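Local structure of hypothetical bacterial outer membrane protein (3RWX) at residues R187-G192 / I251-M256. The protein is a putative outer-membrane lipoprotein of unconfirmed function, built from two calycin-like beta-barrel domains and possibly involved in transport. Numbering follows the deposited sequence. Where two conformers were deposited one is given.
Sequences RAMNLG and IDITAM
Ile-253 is the one residue of 251-256 that touches 187-192, meeting Met-189 and Leu-191 with the end of its side chain. Its backbone is hydrogen-bonded to that of Phe-244, while its side chain rests on Val-145 of strand 144-147. CG1 lies anti to the carbonyl carbon (chi1 -67°) and chi2 of 177° extends the chain, carrying CD1 toward the loop; a beta-branched isoleucine suits this extended backbone, since its side chain is apolar and has few rotations to lose on burial. Met-189, a selenomethionine, reaches toward it tip to tip, its chain bent at both chi2 and chi3. In the conformer given, CE lies 3.6 Å from Ile-253 CD1; the still shorter approach of SE is doubtful, since Met-189 has two conformers. A long, flexible chain can bridge backbones whose CA atoms, in Met-189 and Ile-253, stand 10.1 Å apart. Two residues on, Leu-191 brings CD1 to 4.2 Å from Ile-253 CD1, a looser touch, and also packs on Leu-177. Further along, Thr-254, Ala-255 and Met-256 hydrogen-bond through their backbones to Ser-146, Phe-242 and Ser-144, and the small Ala-255 lies against Val-145. An irregular segment thus packs apolar side chains against Ile-253, beside strand 254-256, which runs between strands 144-147 and 237-243, consistent with a loop packing on the sheet of a calycin-like beta-barrel domain.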
ATOM      1  N   ARG A 187      -5.934  24.421 -28.849  1.00 36.83           N
ATOM      2  CA  ARG A 187      -6.592  23.134 -28.902  1.00 37.06           C
ATOM      3  C   ARG A 187      -5.970  22.164 -27.926  1.00 36.29           C
ATOM      4  O   ARG A 187      -4.804  22.269 -27.575  1.00 35.17           O
ATOM      5  CB  ARG A 187      -6.513  22.549 -30.312  1.00 38.05           C
ATOM      6  CG  ARG A 187      -7.232  23.403 -31.346  1.00 41.20           C
ATOM      7  CD  ARG A 187      -7.202  22.756 -32.685  1.00 44.98           C
ATOM      8  NE  ARG A 187      -8.068  23.430 -33.650  1.00 48.37           N
ATOM      9  CZ  ARG A 187      -8.310  22.953 -34.871  1.00 49.83           C
ATOM     10  NH1 ARG A 187      -7.755  21.810 -35.268  1.00 49.77           N
ATOM     11  NH2 ARG A 187      -9.103  23.615 -35.695  1.00 50.29           N
ATOM     12  N   ALA A 188      -6.760  21.204 -27.480  1.00 36.16           N
ATOM     13  CA  ALA A 188      -6.234  20.188 -26.622  1.00 36.32           C
ATOM     14  C   ALA A 188      -5.497  19.126 -27.452  1.00 36.85           C
ATOM     15  O   ALA A 188      -5.641  19.039 -28.663  1.00 37.32           O
ATOM     16  CB  ALA A 188      -7.356  19.565 -25.805  1.00 36.50           C
HETATM   17  N   MSE A 189      -4.688  18.350 -26.757  1.00 37.05           N
HETATM   18  CA  MSE A 189      -4.020  17.194 -27.337  0.50 37.33           C
HETATM   19  C   MSE A 189      -4.773  15.924 -26.954  1.00 37.47           C
HETATM   20  O   MSE A 189      -5.347  15.826 -25.855  1.00 36.92           O
HETATM   21  CB  MSE A 189      -2.591  17.106 -26.808  0.50 37.08           C
HETATM   22  CG  MSE A 189      -1.713  18.294 -27.178  0.50 37.38           C
HETATM   23 SE   MSE A 189      -0.505  18.735 -25.725  0.38 36.21          SE
HETATM   24  CE  MSE A 189      -1.856  19.006 -24.355  0.50 31.44           C
ATOM     25  N   ASN A 190      -4.753  14.946 -27.848  1.00 37.51           N
ATOM     26  CA  ASN A 190      -5.288  13.633 -27.539  1.00 37.29           C
ATOM     27  C   ASN A 190      -4.316  12.871 -26.637  1.00 35.66           C
ATOM     28  O   ASN A 190      -3.246  12.484 -27.092  1.00 36.05           O
ATOM     29  CB  ASN A 190      -5.521  12.858 -28.828  1.00 38.98           C
ATOM     30  CG  ASN A 190      -6.308  11.597 -28.609  1.00 42.00           C
ATOM     31  OD1 ASN A 190      -7.111  11.496 -27.677  1.00 46.24           O
ATOM     32  ND2 ASN A 190      -6.090  10.617 -29.470  1.00 47.69           N
ATOM     33  N   LEU A 191      -4.676  12.681 -25.363  1.00 33.65           N
ATOM     34  CA  LEU A 191      -3.807  12.000 -24.385  1.00 32.45           C
ATOM     35  C   LEU A 191      -4.588  10.968 -23.607  1.00 32.31           C
ATOM     36  O   LEU A 191      -5.758  11.191 -23.293  1.00 32.66           O
ATOM     37  CB  LEU A 191      -3.233  12.984 -23.368  1.00 31.10           C
ATOM     38  CG  LEU A 191      -2.338  14.127 -23.835  1.00 31.44           C
ATOM     39  CD1 LEU A 191      -2.103  15.136 -22.694  1.00 28.48           C
ATOM     40  CD2 LEU A 191      -1.012  13.625 -24.416  1.00 30.33           C
ATOM     41  N   GLY A 192      -3.936   9.866 -23.245  1.00 32.22           N
ATOM     42  CA  GLY A 192      -4.597   8.761 -22.546  1.00 31.88           C
ATOM     43  C   GLY A 192      -4.108   8.627 -21.119  1.00 31.08           C
ATOM     44  O   GLY A 192      -3.439   9.520 -20.609  1.00 30.24           O
ATOM     45  N   ILE A 251       8.176  20.560 -27.211  1.00 34.34           N
ATOM     46  CA  ILE A 251       7.987  21.255 -25.946  1.00 33.35           C
ATOM     47  C   ILE A 251       7.334  20.298 -24.953  1.00 32.88           C
ATOM     48  O   ILE A 251       6.584  19.419 -25.333  1.00 32.95           O
ATOM     49  CB  ILE A 251       7.149  22.545 -26.132  1.00 33.16           C
ATOM     50  CG1 ILE A 251       7.306  23.450 -24.919  1.00 33.51           C
ATOM     51  CG2 ILE A 251       5.657  22.239 -26.416  1.00 29.95           C
ATOM     52  CD1 ILE A 251       6.692  24.839 -25.148  1.00 34.66           C
ATOM     53  N   ASP A 252       7.653  20.456 -23.686  1.00 32.94           N
ATOM     54  CA  ASP A 252       7.049  19.664 -22.647  1.00 32.91           C
ATOM     55  C   ASP A 252       5.673  20.204 -22.319  1.00 32.40           C
ATOM     56  O   ASP A 252       5.360  21.365 -22.604  1.00 32.89           O
ATOM     57  CB  ASP A 252       7.912  19.707 -21.391  1.00 33.29           C
ATOM     58  CG  ASP A 252       9.193  18.931 -21.549  1.00 35.68           C
ATOM     59  OD1 ASP A 252       9.176  17.883 -22.218  1.00 39.91           O
ATOM     60  OD2 ASP A 252      10.231  19.375 -21.033  1.00 40.22           O
ATOM     61  N   ILE A 253       4.869  19.324 -21.745  1.00 31.11           N
ATOM     62  CA  ILE A 253       3.597  19.633 -21.166  1.00 30.36           C
ATOM     63  C   ILE A 253       3.779  19.495 -19.663  1.00 29.35           C
ATOM     64  O   ILE A 253       4.571  18.675 -19.225  1.00 29.33           O
ATOM     65  CB  ILE A 253       2.540  18.581 -21.576  1.00 30.30           C
ATOM     66  CG1 ILE A 253       2.248  18.651 -23.054  1.00 32.27           C
ATOM     67  CG2 ILE A 253       1.222  18.792 -20.847  1.00 30.31           C
ATOM     68  CD1 ILE A 253       1.276  17.573 -23.489  1.00 34.07           C
ATOM     69  N   THR A 254       3.026  20.262 -18.885  1.00 28.10           N
ATOM     70  CA  THR A 254       3.035  20.133 -17.443  1.00 27.75           C
ATOM     71  C   THR A 254       1.624  19.784 -16.963  1.00 27.06           C
ATOM     72  O   THR A 254       0.640  20.408 -17.364  1.00 27.20           O
ATOM     73  CB  THR A 254       3.485  21.441 -16.779  1.00 28.21           C
ATOM     74  OG1 THR A 254       4.849  21.711 -17.133  1.00 28.46           O
ATOM     75  CG2 THR A 254       3.392  21.318 -15.264  1.00 28.48           C
ATOM     76  N   ALA A 255       1.509  18.784 -16.109  1.00 26.00           N
ATOM     77  CA  ALA A 255       0.214  18.480 -15.521  1.00 25.50           C
ATOM     78  C   ALA A 255       0.369  18.488 -14.033  1.00 25.07           C
ATOM     79  O   ALA A 255       1.151  17.747 -13.490  1.00 25.26           O
ATOM     80  CB  ALA A 255      -0.316  17.130 -15.989  1.00 25.04           C
HETATM   81  N   MSE A 256      -0.379  19.345 -13.371  1.00 25.00           N
HETATM   82  CA  MSE A 256      -0.389  19.359 -11.927  1.00 24.96           C
HETATM   83  C   MSE A 256      -1.653  18.706 -11.415  1.00 23.97           C
HETATM   84  O   MSE A 256      -2.764  19.163 -11.689  1.00 23.35           O
HETATM   85  CB  MSE A 256      -0.305  20.786 -11.425  1.00 25.39           C
HETATM   86  CG  MSE A 256       1.011  21.404 -11.780  1.00 29.46           C
HETATM   87 SE   MSE A 256       1.145  23.123 -10.985  0.75 34.27          SE
HETATM   88  CE  MSE A 256       2.070  22.711  -9.299  1.00 38.92           C
TER